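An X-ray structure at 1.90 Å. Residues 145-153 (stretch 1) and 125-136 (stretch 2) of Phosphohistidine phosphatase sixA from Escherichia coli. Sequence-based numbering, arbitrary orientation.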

# COMPACT_ATOMS: atom_id res chain seq x y z
N THR A 145 -2.91 -15.11 -1.25
CA THR A 145 -3.10 -15.60 0.11
C THR A 145 -2.87 -14.43 1.07
O THR A 145 -1.84 -13.76 0.98
CB THR A 145 -2.09 -16.71 0.42
OG1 THR A 145 -2.39 -17.86 -0.38
CG2 THR A 145 -2.15 -17.08 1.89
N PHE A 146 -3.82 -14.21 1.97
CA PHE A 146 -3.73 -13.14 2.96
C PHE A 146 -2.90 -13.64 4.15
O PHE A 146 -3.39 -14.38 5.00
CB PHE A 146 -5.14 -12.74 3.41
CG PHE A 146 -5.18 -11.54 4.33
CD1 PHE A 146 -4.15 -10.62 4.35
CD2 PHE A 146 -6.30 -11.33 5.14
CE1 PHE A 146 -4.20 -9.50 5.17
CE2 PHE A 146 -6.37 -10.21 5.96
CZ PHE A 146 -5.32 -9.29 5.98
N ASN A 147 -1.63 -13.24 4.17
CA ASN A 147 -0.69 -13.66 5.21
C ASN A 147 -0.94 -13.03 6.57
O ASN A 147 -1.24 -13.72 7.54
CB ASN A 147 0.73 -13.36 4.75
CG ASN A 147 1.03 -13.94 3.38
OD1 ASN A 147 1.70 -13.32 2.56
ND2 ASN A 147 0.52 -15.14 3.14
N TRP A 148 -0.80 -11.71 6.64
CA TRP A 148 -1.02 -11.00 7.89
C TRP A 148 -1.30 -9.52 7.67
O TRP A 148 -1.29 -9.03 6.54
CB TRP A 148 0.20 -11.15 8.81
CG TRP A 148 1.53 -10.99 8.12
CD1 TRP A 148 2.35 -11.99 7.68
CD2 TRP A 148 2.17 -9.76 7.76
NE1 TRP A 148 3.46 -11.47 7.08
CE2 TRP A 148 3.38 -10.10 7.11
CE3 TRP A 148 1.84 -8.41 7.92
CZ2 TRP A 148 4.26 -9.13 6.62
CZ3 TRP A 148 2.72 -7.45 7.43
CH2 TRP A 148 3.92 -7.82 6.79
N GLN A 149 -1.53 -8.81 8.76
CA GLN A 149 -1.81 -7.39 8.72
C GLN A 149 -1.15 -6.77 9.94
O GLN A 149 -1.28 -7.29 11.05
CB GLN A 149 -3.32 -7.16 8.77
CG GLN A 149 -3.77 -5.78 8.39
CD GLN A 149 -5.12 -5.48 8.99
OE1 GLN A 149 -6.02 -6.34 9.02
NE2 GLN A 149 -5.28 -4.26 9.47
N MET A 150 -0.44 -5.67 9.74
CA MET A 150 0.25 -5.01 10.84
C MET A 150 -0.14 -3.54 10.87
O MET A 150 -0.26 -2.91 9.82
CB MET A 150 1.76 -5.15 10.65
CG MET A 150 2.61 -4.48 11.72
SD MET A 150 2.39 -5.20 13.35
CE MET A 150 3.07 -6.84 13.09
N SER A 151 -0.34 -2.98 12.06
CA SER A 151 -0.71 -1.57 12.15
C SER A 151 0.17 -0.84 13.17
O SER A 151 0.75 -1.47 14.06
CB SER A 151 -2.19 -1.42 12.51
OG SER A 151 -2.50 -2.08 13.73
N PRO A 152 0.30 0.49 13.04
CA PRO A 152 1.12 1.28 13.96
C PRO A 152 0.83 1.00 15.43
O PRO A 152 1.73 1.08 16.27
CB PRO A 152 0.79 2.72 13.57
CG PRO A 152 0.52 2.61 12.12
CD PRO A 152 -0.34 1.36 12.03
N CYS A 153 -0.41 0.67 15.75
CA CYS A 153 -0.76 0.40 17.14
C CYS A 153 -0.25 -0.96 17.62
O CYS A 153 0.13 -1.10 18.78
CB CYS A 153 -2.27 0.49 17.36
SG CYS A 153 -3.23 -0.96 16.86
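Stretch 2, residues 125-136: PPMFTTSAIASV

Stretch 2 approaches as an extended loop, makes a type II turn from Thr129 to Ala132, closed by Ala132 N to Thr129 O at 3.0 Å, and enters a strand at Ile133-Val136. Ser131 takes the positive phi (72°) expected of the third turn position; Ile133, Ala134, Ser135 and Val136 keep beta values, phi -104° to -134° and psi 127° to 135°. This strand runs antiparallel to strand 145-150: the N-to-C directions differ by 165°, and the axes approach to 4.8 Å.

Backbone hydrogen bonds fix the register. Ile133 N donates to Met150 O at 2.8 Å (167°) and Met150 N to Ile133 O at 2.9 Å (164°), a reciprocal pair. Further along, Ser135 N reaches Trp148 O at 2.9 Å and an almost straight 178°, whereas Asn147 N meets Ser135 O at 2.9 Å with a more bent 142°. Ser135 thus bonds to two successive residues, where Asn147 departs from extended geometry (psi -64°). Between these bonds Gln149 CA comes within 4.4 Å of Ala134 CA, and past the last of them Phe146 CA lies 4.7 Å from Val136 CA; both are non-hydrogen-bonded pairs. CA-H...O contacts supplement them, among them Val136 CA to Thr145 O at 3.2 Å.

Apolar packing falls on the face carrying Phe146, Gln149, Ala134 and Val136. Phe146 CE1 lies 3.9 Å from Ala134 CB, and Phe146 CE2 lies 4.1 Å from Pro126 CB, so the ring touches both the strand and the incoming loop. On the other face, Ser135 CB sits over the Trp148 six-membered ring, 3.5 Å from its centroid and 13° off the normal, a CH-pi contact.

Among polar side chains, Gln149 NE2 comes within 2.8 Å of Met127 O, but the 125° angle makes the bond weak. Beyond the strand, Pro152 CG rests 3.7 Å from Ser131 CB at the turn.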

# COMPACT_ATOMS: atom_id res chain seq x y z
N PRO A 125 -13.32 -7.94 3.05
CA PRO A 125 -12.47 -6.75 3.10
C PRO A 125 -11.99 -6.49 4.53
O PRO A 125 -12.79 -6.26 5.42
CB PRO A 125 -13.40 -5.64 2.60
CG PRO A 125 -14.38 -6.37 1.72
CD PRO A 125 -14.66 -7.61 2.53
N PRO A 126 -10.67 -6.55 4.77
CA PRO A 126 -10.22 -6.29 6.15
C PRO A 126 -10.21 -4.80 6.49
O PRO A 126 -10.27 -3.95 5.60
CB PRO A 126 -8.83 -6.92 6.18
CG PRO A 126 -8.34 -6.73 4.77
CD PRO A 126 -9.57 -7.06 3.94
N MET A 127 -10.15 -4.50 7.79
CA MET A 127 -10.13 -3.12 8.29
C MET A 127 -8.69 -2.58 8.30
O MET A 127 -7.78 -3.19 8.87
CB MET A 127 -10.70 -3.09 9.71
CG MET A 127 -10.57 -1.75 10.42
SD MET A 127 -11.78 -0.53 9.89
CE MET A 127 -13.24 -1.00 10.92
N PHE A 128 -8.50 -1.41 7.69
CA PHE A 128 -7.19 -0.75 7.59
C PHE A 128 -7.08 0.56 8.38
O PHE A 128 -7.78 1.52 8.08
CB PHE A 128 -6.90 -0.42 6.12
CG PHE A 128 -6.23 -1.52 5.35
CD1 PHE A 128 -4.84 -1.64 5.33
CD2 PHE A 128 -6.99 -2.41 4.59
CE1 PHE A 128 -4.22 -2.62 4.57
CE2 PHE A 128 -6.37 -3.40 3.82
CZ PHE A 128 -4.99 -3.50 3.81
N THR A 129 -6.19 0.61 9.37
CA THR A 129 -5.99 1.86 10.10
C THR A 129 -4.93 2.58 9.27
O THR A 129 -4.26 1.94 8.45
CB THR A 129 -5.45 1.61 11.52
OG1 THR A 129 -4.11 1.11 11.44
CG2 THR A 129 -6.32 0.58 12.24
N THR A 130 -4.75 3.88 9.46
CA THR A 130 -3.75 4.60 8.66
C THR A 130 -2.35 4.00 8.82
O THR A 130 -1.95 3.62 9.92
CB THR A 130 -3.72 6.11 9.00
OG1 THR A 130 -3.58 6.29 10.41
CG2 THR A 130 -4.99 6.80 8.52
N SER A 131 -1.62 3.92 7.71
CA SER A 131 -0.27 3.37 7.67
C SER A 131 -0.21 1.85 7.86
O SER A 131 0.87 1.27 7.80
CB SER A 131 0.62 4.04 8.73
OG SER A 131 0.87 5.40 8.42
N ALA A 132 -1.36 1.22 8.09
CA ALA A 132 -1.41 -0.23 8.28
C ALA A 132 -1.01 -0.94 6.98
O ALA A 132 -1.26 -0.43 5.89
CB ALA A 132 -2.81 -0.66 8.70
N ILE A 133 -0.41 -2.12 7.11
CA ILE A 133 0.02 -2.87 5.93
C ILE A 133 -0.49 -4.30 5.89
O ILE A 133 -0.41 -5.03 6.88
CB ILE A 133 1.56 -2.91 5.84
CG1 ILE A 133 2.11 -1.49 5.64
CG2 ILE A 133 2.00 -3.81 4.69
CD1 ILE A 133 3.63 -1.43 5.64
N ALA A 134 -1.00 -4.70 4.74
CA ALA A 134 -1.49 -6.06 4.55
C ALA A 134 -0.51 -6.79 3.65
O ALA A 134 -0.07 -6.25 2.64
CB ALA A 134 -2.87 -6.03 3.93
N SER A 135 -0.18 -8.02 4.03
CA SER A 135 0.74 -8.85 3.25
C SER A 135 -0.04 -9.90 2.49
O SER A 135 -0.82 -10.65 3.08
CB SER A 135 1.74 -9.54 4.16
OG SER A 135 2.35 -10.62 3.47
N VAL A 136 0.19 -9.96 1.19
CA VAL A 136 -0.49 -10.90 0.33
C VAL A 136 0.50 -11.57 -0.60
O VAL A 136 1.29 -10.90 -1.25
CB VAL A 136 -1.55 -10.19 -0.55
CG1 VAL A 136 -2.13 -11.17 -1.57
CG2 VAL A 136 -2.65 -9.61 0.32
O HOH W 1 -3.16 1.76 13.99